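Local structure of peptidoglycan D,D-transpeptidase MrdA (Pseudomonas aeruginosa, 7KIS) at residues A258-L263 and A282-P287; G265-I270 and Y315-R320; E171-S176 and I251-Q256; I579-M584 and Q601-W606. The protein probably cross-links peptidoglycan during cell wall synthesis as a membrane-bound, penicillin-binding D,D-transpeptidase. All blocks are in the same frame, centred on the assembly; numbering follows the deposited sequence.

Interaction 1. Residues A258-L263 and A282-P287; sequences AAENAL and AMVSQP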
loop_
_atom_site.group_PDB
_atom_site.type_symbol
_atom_site.label_atom_id
_atom_site.label_comp_id
_atom_site.label_asym_id
_atom_site.label_seq_id
_atom_site.Cartn_x
_atom_site.Cartn_y
_atom_site.Cartn_z
ATOM N N ALA A 258 -4.964 9.275 12.854
ATOM C CA ALA A 258 -4.269 8.429 13.817
ATOM C C ALA A 258 -3.039 7.783 13.195
ATOM O O ALA A 258 -2.062 7.503 13.898
ATOM C CB ALA A 258 -5.213 7.359 14.363
ATOM N N ALA A 259 -3.069 7.545 11.883
ATOM C CA ALA A 259 -1.906 6.986 11.206
ATOM C C ALA A 259 -0.793 8.022 11.098
ATOM O O ALA A 259 0.376 7.719 11.360
ATOM C CB ALA A 259 -2.301 6.458 9.829
ATOM N N GLU A 260 -1.134 9.252 10.693
ATOM C CA GLU A 260 -0.136 10.317 10.669
ATOM C C GLU A 260 0.420 10.563 12.066
ATOM O O GLU A 260 1.616 10.833 12.232
ATOM C CB GLU A 260 -0.742 11.610 10.122
ATOM C CG GLU A 260 -1.326 11.525 8.726
ATOM C CD GLU A 260 -1.829 12.873 8.237
ATOM O OE1 GLU A 260 -1.012 13.813 8.139
ATOM O OE2 GLU A 260 -3.042 12.993 7.958
ATOM N N ASN A 261 -0.441 10.480 13.084
ATOM C CA ASN A 261 0.028 10.579 14.461
ATOM C C ASN A 261 0.956 9.422 14.805
ATOM O O ASN A 261 1.966 9.608 15.493
ATOM C CB ASN A 261 -1.167 10.618 15.411
ATOM C CG ASN A 261 -0.772 10.950 16.830
ATOM O OD1 ASN A 261 0.312 11.478 17.080
ATOM N ND2 ASN A 261 -1.654 10.647 17.772
ATOM N N ALA A 262 0.627 8.215 14.333
ATOM C CA ALA A 262 1.471 7.060 14.614
ATOM C C ALA A 262 2.815 7.162 13.905
ATOM O O ALA A 262 3.814 6.625 14.397
ATOM C CB ALA A 262 0.752 5.772 14.211
ATOM N N LEU A 263 2.861 7.838 12.753
ATOM C CA LEU A 263 4.133 8.036 12.067
ATOM C C LEU A 263 5.042 8.981 12.843
ATOM O O LEU A 263 6.268 8.922 12.693
ATOM C CB LEU A 263 3.889 8.560 10.651
ATOM C CG LEU A 263 4.857 8.081 9.567
ATOM C CD1 LEU A 263 5.172 6.603 9.737
ATOM C CD2 LEU A 263 4.285 8.347 8.185
ATOM N N ALA A 282 -7.125 3.891 4.895
ATOM C CA ALA A 282 -6.153 4.943 5.153
ATOM C C ALA A 282 -5.081 4.920 4.074
ATOM O O ALA A 282 -4.695 3.855 3.585
ATOM C CB ALA A 282 -5.519 4.791 6.540
ATOM N N MET A 283 -4.601 6.114 3.719
ATOM C CA MET A 283 -3.558 6.275 2.704
ATOM C C MET A 283 -2.698 7.463 3.131
ATOM O O MET A 283 -3.083 8.616 2.919
ATOM C CB MET A 283 -4.163 6.483 1.323
ATOM C CG MET A 283 -3.141 6.710 0.223
ATOM S SD MET A 283 -3.902 7.305 -1.298
ATOM C CE MET A 283 -2.605 6.960 -2.482
ATOM N N VAL A 284 -1.541 7.174 3.722
ATOM C CA VAL A 284 -0.718 8.174 4.394
ATOM C C VAL A 284 0.627 8.270 3.691
ATOM O O VAL A 284 1.284 7.250 3.456
ATOM C CB VAL A 284 -0.529 7.831 5.882
ATOM C CG1 VAL A 284 0.225 8.939 6.596
ATOM C CG2 VAL A 284 -1.876 7.582 6.533
ATOM N N SER A 285 1.030 9.495 3.351
ATOM C CA SER A 285 2.375 9.774 2.861
ATOM C C SER A 285 2.895 11.032 3.540
ATOM O O SER A 285 2.273 12.094 3.438
ATOM C CB SER A 285 2.390 9.939 1.339
ATOM O OG SER A 285 3.716 10.054 0.853
ATOM N N GLN A 286 4.035 10.912 4.233
ATOM C CA GLN A 286 4.636 11.970 5.034
ATOM C C GLN A 286 5.963 12.413 4.423
ATOM O O GLN A 286 6.718 11.573 3.918
ATOM C CB GLN A 286 4.867 11.494 6.475
ATOM C CG GLN A 286 4.645 12.555 7.545
ATOM C CD GLN A 286 3.192 12.978 7.667
ATOM O OE1 GLN A 286 2.293 12.316 7.149
ATOM N NE2 GLN A 286 2.956 14.087 8.360
ATOM N N PRO A 287 6.288 13.720 4.450
ATOM C CA PRO A 287 5.520 14.839 5.014
ATOM C C PRO A 287 4.329 15.258 4.154
ATOM O O PRO A 287 4.073 14.630 3.123
ATOM C CB PRO A 287 6.555 15.963 5.091
ATOM C CG PRO A 287 7.510 15.659 4.004
ATOM C CD PRO A 287 7.602 14.161 3.950
#
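Ala259 and Val284 meet where helix 253-263 lies on the five-stranded antiparallel sheet of the penicillin-binding transpeptidase fold. The strand concerned, 280-286, is the outermost on one side of that sheet. CB of Ala259 is 3.5 Å from CG2 of Val284. The other valine methyl, CG1, is anti to the backbone N (chi1 -175°) and faces CG of Glu260 at 3.7 Å. The forked side chain therefore serves two successive helix residues, one methyl to each. Further along, CD2 of Leu263 rests on CB of Gln286 at 3.6 Å, and these two side chains run past one another in opposite senses. The helix and strand axes come within 8.8 Å and cross at -37°.

In the next shell, Ile270 of the adjacent strand 268-273 touches Ala259, Leu263 and Val284. Helix 591-607 packs on Ala258, Ala259 and Ala262. ND1 of His172 makes a weak hydrogen bond with OE2 of Glu260, which may help to place the carboxylate. The side chains of Glu260 and Gln286 cross at about a right angle. Their carboxylate and amide planes are 49° apart. OE1 of Glu260 comes nearest OE1 of Gln286, at 3.8 Å, with NE2 of Gln286 at 4.0 Å.

Interaction 2. Residues G265-I270 and Y315-R320; sequences GRRGAI and YNRVLR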
loop_
_atom_site.group_PDB
_atom_site.type_symbol
_atom_site.label_atom_id
_atom_site.label_comp_id
_atom_site.label_asym_id
_atom_site.label_seq_id
_atom_site.Cartn_x
_atom_site.Cartn_y
_atom_site.Cartn_z
ATOM N N GLY A 265 5.782 12.184 12.757
ATOM C CA GLY A 265 6.618 13.130 12.052
ATOM C C GLY A 265 7.686 12.522 11.173
ATOM O O GLY A 265 8.352 13.261 10.434
ATOM N N ARG A 266 7.877 11.209 11.221
ATOM C CA ARG A 266 8.875 10.569 10.384
ATOM C C ARG A 266 8.414 10.545 8.930
ATOM O O ARG A 266 7.219 10.606 8.627
ATOM C CB ARG A 266 9.132 9.138 10.858
ATOM C CG ARG A 266 9.913 9.012 12.152
ATOM C CD ARG A 266 11.408 8.989 11.891
ATOM N NE ARG A 266 12.131 8.298 12.954
ATOM C CZ ARG A 266 12.971 7.289 12.752
ATOM N NH1 ARG A 266 13.586 6.715 13.779
ATOM N NH2 ARG A 266 13.200 6.855 11.520
ATOM N N ARG A 267 9.382 10.465 8.024
ATOM C CA ARG A 267 9.065 10.373 6.609
ATOM C C ARG A 267 8.757 8.922 6.265
ATOM O O ARG A 267 9.408 8.001 6.765
ATOM C CB ARG A 267 10.231 10.905 5.770
ATOM C CG ARG A 267 10.640 12.323 6.163
ATOM C CD ARG A 267 11.953 12.798 5.538
ATOM N NE ARG A 267 12.402 11.994 4.405
ATOM C CZ ARG A 267 13.619 12.076 3.874
ATOM N NH1 ARG A 267 13.950 11.311 2.841
ATOM N NH2 ARG A 267 14.507 12.927 4.373
ATOM N N GLY A 268 7.758 8.717 5.418
ATOM C CA GLY A 268 7.388 7.355 5.064
ATOM C C GLY A 268 5.968 7.292 4.524
ATOM O O GLY A 268 5.453 8.272 3.984
ATOM N N ALA A 269 5.354 6.120 4.688
ATOM C CA ALA A 269 4.032 5.870 4.136
ATOM C C ALA A 269 3.315 4.804 4.956
ATOM O O ALA A 269 3.939 3.868 5.463
ATOM C CB ALA A 269 4.120 5.435 2.668
ATOM N N ILE A 270 1.996 4.960 5.078
ATOM C CA ILE A 270 1.138 4.011 5.783
ATOM C C ILE A 270 -0.121 3.792 4.954
ATOM O O ILE A 270 -0.758 4.757 4.521
ATOM C CB ILE A 270 0.766 4.504 7.196
ATOM C CG1 ILE A 270 2.008 4.607 8.081
ATOM C CG2 ILE A 270 -0.260 3.583 7.835
ATOM C CD1 ILE A 270 1.731 5.227 9.430
ATOM N N TYR A 315 6.485 14.154 -2.753
ATOM C CA TYR A 315 6.679 12.758 -3.132
ATOM C C TYR A 315 5.544 11.919 -2.559
ATOM O O TYR A 315 5.412 11.795 -1.337
ATOM C CB TYR A 315 8.034 12.258 -2.638
ATOM C CG TYR A 315 8.577 11.077 -3.413
ATOM C CD1 TYR A 315 9.016 11.225 -4.722
ATOM C CD2 TYR A 315 8.657 9.816 -2.834
ATOM C CE1 TYR A 315 9.515 10.151 -5.436
ATOM C CE2 TYR A 315 9.155 8.735 -3.541
ATOM C CZ TYR A 315 9.584 8.908 -4.840
ATOM O OH TYR A 315 10.080 7.837 -5.546
ATOM N N ASN A 316 4.724 11.344 -3.436
ATOM C CA ASN A 316 3.685 10.403 -3.020
ATOM C C ASN A 316 4.356 9.050 -2.822
ATOM O O ASN A 316 4.449 8.234 -3.740
ATOM C CB ASN A 316 2.562 10.339 -4.049
ATOM C CG ASN A 316 1.286 9.741 -3.484
ATOM O OD1 ASN A 316 1.326 8.838 -2.648
ATOM N ND2 ASN A 316 0.143 10.243 -3.941
ATOM N N ARG A 317 4.837 8.814 -1.598
ATOM C CA ARG A 317 5.594 7.604 -1.303
ATOM C C ARG A 317 4.751 6.339 -1.406
ATOM O O ARG A 317 5.308 5.255 -1.603
ATOM C CB ARG A 317 6.215 7.708 0.090
ATOM C CG ARG A 317 6.918 9.031 0.342
ATOM C CD ARG A 317 7.654 9.033 1.672
ATOM N NE ARG A 317 8.936 9.728 1.591
ATOM C CZ ARG A 317 9.073 11.050 1.573
ATOM N NH1 ARG A 317 8.003 11.832 1.629
ATOM N NH2 ARG A 317 10.280 11.592 1.501
ATOM N N VAL A 318 3.428 6.452 -1.284
ATOM C CA VAL A 318 2.573 5.277 -1.408
ATOM C C VAL A 318 2.548 4.784 -2.848
ATOM O O VAL A 318 2.593 3.574 -3.106
ATOM C CB VAL A 318 1.155 5.593 -0.895
ATOM C CG1 VAL A 318 0.191 4.480 -1.272
ATOM C CG2 VAL A 318 1.167 5.806 0.607
ATOM N N LEU A 319 2.499 5.704 -3.808
ATOM C CA LEU A 319 2.275 5.359 -5.207
ATOM C C LEU A 319 3.555 5.300 -6.026
ATOM O O LEU A 319 3.713 4.394 -6.849
ATOM C CB LEU A 319 1.315 6.366 -5.846
ATOM C CG LEU A 319 -0.046 6.480 -5.163
ATOM C CD1 LEU A 319 -1.015 7.287 -6.012
ATOM C CD2 LEU A 319 -0.600 5.094 -4.876
ATOM N N ARG A 320 4.472 6.245 -5.824
ATOM C CA ARG A 320 5.708 6.301 -6.591
ATOM C C ARG A 320 6.940 6.049 -5.732
ATOM O O ARG A 320 8.065 6.221 -6.213
ATOM C CB ARG A 320 5.821 7.651 -7.302
ATOM C CG ARG A 320 4.623 7.964 -8.182
ATOM C CD ARG A 320 4.644 9.397 -8.679
ATOM N NE ARG A 320 3.392 9.757 -9.338
ATOM C CZ ARG A 320 2.341 10.277 -8.711
ATOM N NH1 ARG A 320 2.390 10.501 -7.405
ATOM N NH2 ARG A 320 1.241 10.575 -9.389
#
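Arg317 reaches from the short, weakly bonded helix 317-320 over Gly268 to Arg267. Its CB lies 4.0 Å from CB of Ala269. CG and CD then pass the carbonyl of Gly268, with CD 3.3 Å from Gly268 O. The chain bends at chi3 (141°), which places NE 4.1 Å from Gly268 N. NE makes a salt bridge to OE2 of Glu586. At the tip, NH2 lies 3.6 Å from NE of Arg267, and the two guanidinium planes are 50° apart. The like charges are probably balanced by Glu586, whose OE1 pairs with NH1 of Arg267. Arg317 NH1 and NH2 are also hydrogen-bonded to the carbonyls of Arg312 and Asp311. CB of Arg267 lies over one face of the Arg317 guanidinium, and CB of Tyr315 over the opposite face, both offset toward the rim.

Beside this arginine, CG2 of Val318 meets CB of Ala269 at 3.6 Å. Strand 268-273 runs between strands 280-286 and 579-585 of the transpeptidase sheet. Ala269 points to helix 317-320, whereas Ile270 points away from it and packs on helix 253-263. Val318 and Leu319 extend the short helix's packing to Met283 of strand 280-286.

Interaction 3. Residues E171-S176 and I251-Q256; sequences EHFAHS and IDSRLQ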
loop_
_atom_site.group_PDB
_atom_site.type_symbol
_atom_site.label_atom_id
_atom_site.label_comp_id
_atom_site.label_asym_id
_atom_site.label_seq_id
_atom_site.Cartn_x
_atom_site.Cartn_y
_atom_site.Cartn_z
ATOM N N GLU A 171 -3.812 19.464 4.911
ATOM C CA GLU A 171 -2.700 18.572 4.602
ATOM C C GLU A 171 -3.023 17.099 4.817
ATOM O O GLU A 171 -2.300 16.242 4.299
ATOM C CB GLU A 171 -1.481 18.960 5.441
ATOM C CG GLU A 171 -1.637 18.703 6.937
ATOM C CD GLU A 171 -2.474 19.760 7.635
ATOM O OE1 GLU A 171 -3.038 19.459 8.708
ATOM O OE2 GLU A 171 -2.569 20.890 7.111
ATOM N N HIS A 172 -4.079 16.781 5.566
ATOM C CA HIS A 172 -4.395 15.386 5.859
ATOM C C HIS A 172 -4.816 14.589 4.629
ATOM O O HIS A 172 -5.072 13.386 4.757
ATOM C CB HIS A 172 -5.496 15.309 6.918
ATOM C CG HIS A 172 -5.105 15.886 8.243
ATOM N ND1 HIS A 172 -3.846 15.727 8.782
ATOM C CD2 HIS A 172 -5.808 16.619 9.138
ATOM C CE1 HIS A 172 -3.791 16.339 9.952
ATOM N NE2 HIS A 172 -4.968 16.889 10.191
ATOM N N PHE A 173 -4.893 15.211 3.446
ATOM C CA PHE A 173 -5.362 14.505 2.260
ATOM C C PHE A 173 -4.632 14.905 0.983
ATOM O O PHE A 173 -5.149 14.651 -0.113
ATOM C CB PHE A 173 -6.856 14.736 2.060
ATOM C CG PHE A 173 -7.710 13.726 2.744
ATOM C CD1 PHE A 173 -8.258 13.988 3.988
ATOM C CD2 PHE A 173 -7.953 12.502 2.152
ATOM C CE1 PHE A 173 -9.044 13.050 4.622
ATOM C CE2 PHE A 173 -8.737 11.560 2.778
ATOM C CZ PHE A 173 -9.283 11.834 4.016
ATOM N N ALA A 174 -3.454 15.523 1.087
ATOM C CA ALA A 174 -2.801 16.054 -0.105
ATOM C C ALA A 174 -2.467 14.943 -1.093
ATOM O O ALA A 174 -2.576 15.131 -2.311
ATOM C CB ALA A 174 -1.540 16.824 0.287
ATOM N N HIS A 175 -2.061 13.780 -0.589
ATOM C CA HIS A 175 -1.689 12.668 -1.450
ATOM C C HIS A 175 -2.838 11.701 -1.712
ATOM O O HIS A 175 -2.804 10.981 -2.715
ATOM C CB HIS A 175 -0.500 11.915 -0.848
ATOM C CG HIS A 175 0.732 12.754 -0.713
ATOM N ND1 HIS A 175 1.560 13.037 -1.779
ATOM C CD2 HIS A 175 1.269 13.384 0.358
ATOM C CE1 HIS A 175 2.557 13.799 -1.368
ATOM N NE2 HIS A 175 2.404 14.024 -0.075
ATOM N N SER A 176 -3.846 11.665 -0.841
ATOM C CA SER A 176 -5.018 10.835 -1.094
ATOM C C SER A 176 -5.938 11.483 -2.127
ATOM O O SER A 176 -6.179 10.920 -3.202
ATOM C CB SER A 176 -5.771 10.578 0.214
ATOM O OG SER A 176 -4.873 10.450 1.304
ATOM N N ILE A 251 -11.677 6.122 2.825
ATOM C CA ILE A 251 -10.774 6.449 3.918
ATOM C C ILE A 251 -11.569 6.963 5.108
ATOM O O ILE A 251 -12.372 7.898 4.989
ATOM C CB ILE A 251 -9.741 7.491 3.467
ATOM C CG1 ILE A 251 -8.792 6.907 2.420
ATOM C CG2 ILE A 251 -8.966 8.023 4.659
ATOM C CD1 ILE A 251 -7.778 7.912 1.904
ATOM N N ASP A 252 -11.344 6.354 6.266
ATOM C CA ASP A 252 -11.750 6.935 7.535
ATOM C C ASP A 252 -10.629 7.837 8.026
ATOM O O ASP A 252 -9.514 7.363 8.285
ATOM C CB ASP A 252 -12.064 5.852 8.564
ATOM C CG ASP A 252 -12.722 6.411 9.810
ATOM O OD1 ASP A 252 -13.730 7.138 9.684
ATOM O OD2 ASP A 252 -12.230 6.119 10.919
ATOM N N SER A 253 -10.923 9.130 8.159
ATOM C CA SER A 253 -9.887 10.087 8.514
ATOM C C SER A 253 -9.657 10.160 10.012
ATOM O O SER A 253 -8.689 10.786 10.443
ATOM C CB SER A 253 -10.250 11.478 7.984
ATOM O OG SER A 253 -10.597 11.388 6.616
ATOM N N ARG A 254 -10.498 9.499 10.806
ATOM C CA ARG A 254 -10.133 9.250 12.188
ATOM C C ARG A 254 -9.044 8.193 12.265
ATOM O O ARG A 254 -8.334 8.111 13.274
ATOM C CB ARG A 254 -11.365 8.803 12.982
ATOM C CG ARG A 254 -12.593 9.683 12.786
ATOM C CD ARG A 254 -13.826 8.855 12.436
ATOM N NE ARG A 254 -14.478 8.289 13.615
ATOM C CZ ARG A 254 -14.696 6.991 13.800
ATOM N NH1 ARG A 254 -14.311 6.113 12.883
ATOM N NH2 ARG A 254 -15.298 6.569 14.904
ATOM N N LEU A 255 -8.911 7.384 11.215
ATOM C CA LEU A 255 -7.776 6.493 11.029
ATOM C C LEU A 255 -6.655 7.136 10.222
ATOM O O LEU A 255 -5.481 6.824 10.453
ATOM C CB LEU A 255 -8.236 5.209 10.333
ATOM C CG LEU A 255 -7.322 3.990 10.422
ATOM C CD1 LEU A 255 -7.449 3.338 11.786
ATOM C CD2 LEU A 255 -7.652 3.002 9.315
ATOM N N GLN A 256 -6.986 8.022 9.276
ATOM C CA GLN A 256 -5.952 8.773 8.565
ATOM C C GLN A 256 -5.173 9.691 9.502
ATOM O O GLN A 256 -3.947 9.802 9.393
ATOM C CB GLN A 256 -6.580 9.584 7.430
ATOM C CG GLN A 256 -5.587 10.165 6.439
ATOM C CD GLN A 256 -5.448 9.316 5.193
ATOM O OE1 GLN A 256 -5.729 8.119 5.211
ATOM N NE2 GLN A 256 -5.014 9.934 4.100
#
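Phe173 and Ser176 meet Ile251, Ser253 and Gln256 in a buried contact, part apolar and part polar. It joins the loop between strands 163-166 and 179-182, in the dimerisation-family region, to the start of helix 253-263. CE2 of Phe173 is 3.9 Å from CD1 of Ile251, and CD1 also touches CB of Ser176 at 3.7 Å. Ser253 OG lies at the edge of the Phe173 ring, near its plane, beside CZ and CE1.

Gln256 carries the polar side. Its CG is anti to the backbone N (chi1 -167°), and the bend at chi2 (98°) sets CD toward the loop. NE2 gives a weak hydrogen bond to Ser176 OG at 2.8 Å, with an N-H...O angle of 121°. NE2 is also 3.5 Å from His172 O. The stronger partner of this amide is Met283: OE1 is hydrogen-bonded to Met283 N, and Ser176 OG makes a weak bond to Met283 O.

Both segments thus reach Met283 of strand 280-286, the helix by the stronger bond. Asp252, the N-cap residue of the helix, and Leu255 pack on Trp606 of helix 591-607. The loop and helix 591-607 meet different residues of helix 253-263: Ser253 and Gln256 face the loop, and Leu255 faces helix 591-607.

Interaction 4. Residues I579-M584 and Q601-W606; sequences IAVAVM and QVMDAW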
loop_
_atom_site.group_PDB
_atom_site.type_symbol
_atom_site.label_atom_id
_atom_site.label_comp_id
_atom_site.label_asym_id
_atom_site.label_seq_id
_atom_site.Cartn_x
_atom_site.Cartn_y
_atom_site.Cartn_z
ATOM N N ILE A 579 -8.625 -5.608 9.381
ATOM C CA ILE A 579 -7.728 -4.521 9.003
ATOM C C ILE A 579 -6.437 -5.130 8.479
ATOM O O ILE A 579 -5.957 -6.138 9.002
ATOM C CB ILE A 579 -7.456 -3.572 10.195
ATOM C CG1 ILE A 579 -6.491 -2.453 9.803
ATOM C CG2 ILE A 579 -6.891 -4.333 11.387
ATOM C CD1 ILE A 579 -7.164 -1.234 9.229
ATOM N N ALA A 580 -5.887 -4.528 7.425
ATOM C CA ALA A 580 -4.587 -4.904 6.880
ATOM C C ALA A 580 -3.763 -3.641 6.684
ATOM O O ALA A 580 -4.213 -2.704 6.019
ATOM C CB ALA A 580 -4.733 -5.661 5.556
ATOM N N VAL A 581 -2.560 -3.617 7.258
ATOM C CA VAL A 581 -1.731 -2.417 7.301
ATOM C C VAL A 581 -0.343 -2.742 6.767
ATOM O O VAL A 581 0.211 -3.808 7.056
ATOM C CB VAL A 581 -1.637 -1.840 8.730
ATOM C CG1 VAL A 581 -0.897 -0.511 8.725
ATOM C CG2 VAL A 581 -3.018 -1.671 9.334
ATOM N N ALA A 582 0.215 -1.818 5.987
ATOM C CA ALA A 582 1.610 -1.861 5.568
ATOM C C ALA A 582 2.245 -0.519 5.892
ATOM O O ALA A 582 1.705 0.529 5.526
ATOM C CB ALA A 582 1.742 -2.167 4.074
ATOM N N VAL A 583 3.380 -0.548 6.589
ATOM C CA VAL A 583 4.046 0.660 7.064
ATOM C C VAL A 583 5.491 0.665 6.587
ATOM O O VAL A 583 6.202 -0.337 6.724
ATOM C CB VAL A 583 3.977 0.787 8.596
ATOM C CG1 VAL A 583 4.621 2.085 9.046
ATOM C CG2 VAL A 583 2.526 0.748 9.049
ATOM N N MET A 584 5.919 1.790 6.021
ATOM C CA MET A 584 7.303 2.018 5.621
ATOM C C MET A 584 7.785 3.286 6.318
ATOM O O MET A 584 7.286 4.380 6.036
ATOM C CB MET A 584 7.417 2.145 4.103
ATOM C CG MET A 584 8.824 1.973 3.558
ATOM S SD MET A 584 9.828 3.465 3.667
ATOM C CE MET A 584 8.675 4.693 3.064
ATOM N N GLN A 601 -0.470 0.748 16.443
ATOM C CA GLN A 601 -1.215 1.962 16.756
ATOM C C GLN A 601 -2.303 2.224 15.719
ATOM O O GLN A 601 -3.420 2.619 16.070
ATOM C CB GLN A 601 -0.270 3.157 16.859
ATOM C CG GLN A 601 0.136 3.485 18.288
ATOM C CD GLN A 601 0.786 4.848 18.416
ATOM O OE1 GLN A 601 0.626 5.708 17.551
ATOM N NE2 GLN A 601 1.523 5.052 19.502
ATOM N N VAL A 602 -1.990 2.016 14.439
ATOM C CA VAL A 602 -3.002 2.142 13.394
ATOM C C VAL A 602 -4.075 1.071 13.552
ATOM O O VAL A 602 -5.274 1.353 13.435
ATOM C CB VAL A 602 -2.339 2.081 12.005
ATOM C CG1 VAL A 602 -3.393 2.058 10.910
ATOM C CG2 VAL A 602 -1.389 3.254 11.819
ATOM N N MET A 603 -3.666 -0.172 13.821
ATOM C CA MET A 603 -4.641 -1.239 14.027
ATOM C C MET A 603 -5.454 -1.020 15.297
ATOM O O MET A 603 -6.632 -1.394 15.347
ATOM C CB MET A 603 -3.938 -2.596 14.061
ATOM C CG MET A 603 -3.510 -3.105 12.689
ATOM S SD MET A 603 -2.705 -4.721 12.737
ATOM C CE MET A 603 -1.718 -4.556 14.216
ATOM N N ASP A 604 -4.849 -0.431 16.331
ATOM C CA ASP A 604 -5.577 -0.168 17.569
ATOM C C ASP A 604 -6.716 0.815 17.333
ATOM O O ASP A 604 -7.842 0.605 17.799
ATOM C CB ASP A 604 -4.626 0.370 18.641
ATOM C CG ASP A 604 -4.162 -0.705 19.604
ATOM O OD1 ASP A 604 -4.486 -1.890 19.382
ATOM O OD2 ASP A 604 -3.471 -0.362 20.587
ATOM N N ALA A 605 -6.436 1.902 16.608
ATOM C CA ALA A 605 -7.442 2.938 16.394
ATOM C C ALA A 605 -8.658 2.406 15.647
ATOM O O ALA A 605 -9.764 2.935 15.810
ATOM C CB ALA A 605 -6.826 4.115 15.637
ATOM N N TRP A 606 -8.480 1.372 14.825
ATOM C CA TRP A 606 -9.587 0.804 14.065
ATOM C C TRP A 606 -10.358 -0.256 14.840
ATOM O O TRP A 606 -11.564 -0.413 14.620
ATOM C CB TRP A 606 -9.071 0.203 12.755
ATOM C CG TRP A 606 -10.158 -0.219 11.812
ATOM C CD1 TRP A 606 -10.568 -1.495 11.551
ATOM C CD2 TRP A 606 -10.975 0.637 11.004
ATOM N NE1 TRP A 606 -11.589 -1.486 10.632
ATOM C CE2 TRP A 606 -11.858 -0.189 10.280
ATOM C CE3 TRP A 606 -11.045 2.022 10.821
ATOM C CZ2 TRP A 606 -12.800 0.323 9.390
ATOM C CZ3 TRP A 606 -11.981 2.529 9.938
ATOM C CH2 TRP A 606 -12.845 1.682 9.232
#
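Ile579 and Met603 bring their CA atoms to 6.7 Å where strand 579-584 and helix 601-606 run nearly antiparallel, at 155°, with axes 9.1 Å apart. The strand is the middle one of the five-stranded antiparallel sheet of the transpeptidase domain. Helix 591-607 follows it in the chain and folds back over it. Such a late helix packed on the sheet beside an early one, here 253-263, is characteristic of the penicillin-binding protein and serine beta-lactamase fold.

The contact is apolar. Met603 CG sits between two strand residues: CG2 of Ile579 is 3.8 Å from it, and CG2 of Val581 is 3.7 Å from it. Both pairs of side chains cross at a slant. Val581 also turns CG2 to CG1 of Val602, at 4.1 Å, and its CG1 touches the same Val602 methyl. One valine of the strand thus meets two successive residues of the helix.

Helix 253-263 lies alongside. Met603 also touches Tyr533 and Ile535 of a loop and Ala572 of strand 566-572. Asp604 has its own partners, a salt bridge to Lys600 and a hydrogen bond to Tyr533 OH.

At the C-terminal end of the helix segment, Trp606 meets Ile579. CB of Ile579 is 4.0 Å from CD1 of Trp606. With chi2 at 88°, the CD1 methyl of Ile579 lies over one face of the indole, 4.1 Å from Trp606 CG.

From the N terminus, interaction 3 closes the first and longest loop, bringing residues 171-176 of the dimerisation-family region to the start of helix 253-263. Interaction 1 opens directly after it on the same helix and closes on strand 280-286. Interaction 2 begins inside that loop, on strand 268-273, and ends beyond it at 315-320, so interactions 1 and 2 cross. The Val284 N to Ile270 O bond joins them across the sheet. Interaction 4 comes last and in series, a short loop from strand 579-585 to helix 591-607. Its strand neighbours 268-273, and its helix packs on 253-263. Interactions 1, 2 and 4 share one sheet, and interaction 3 ties it to the N-terminal region.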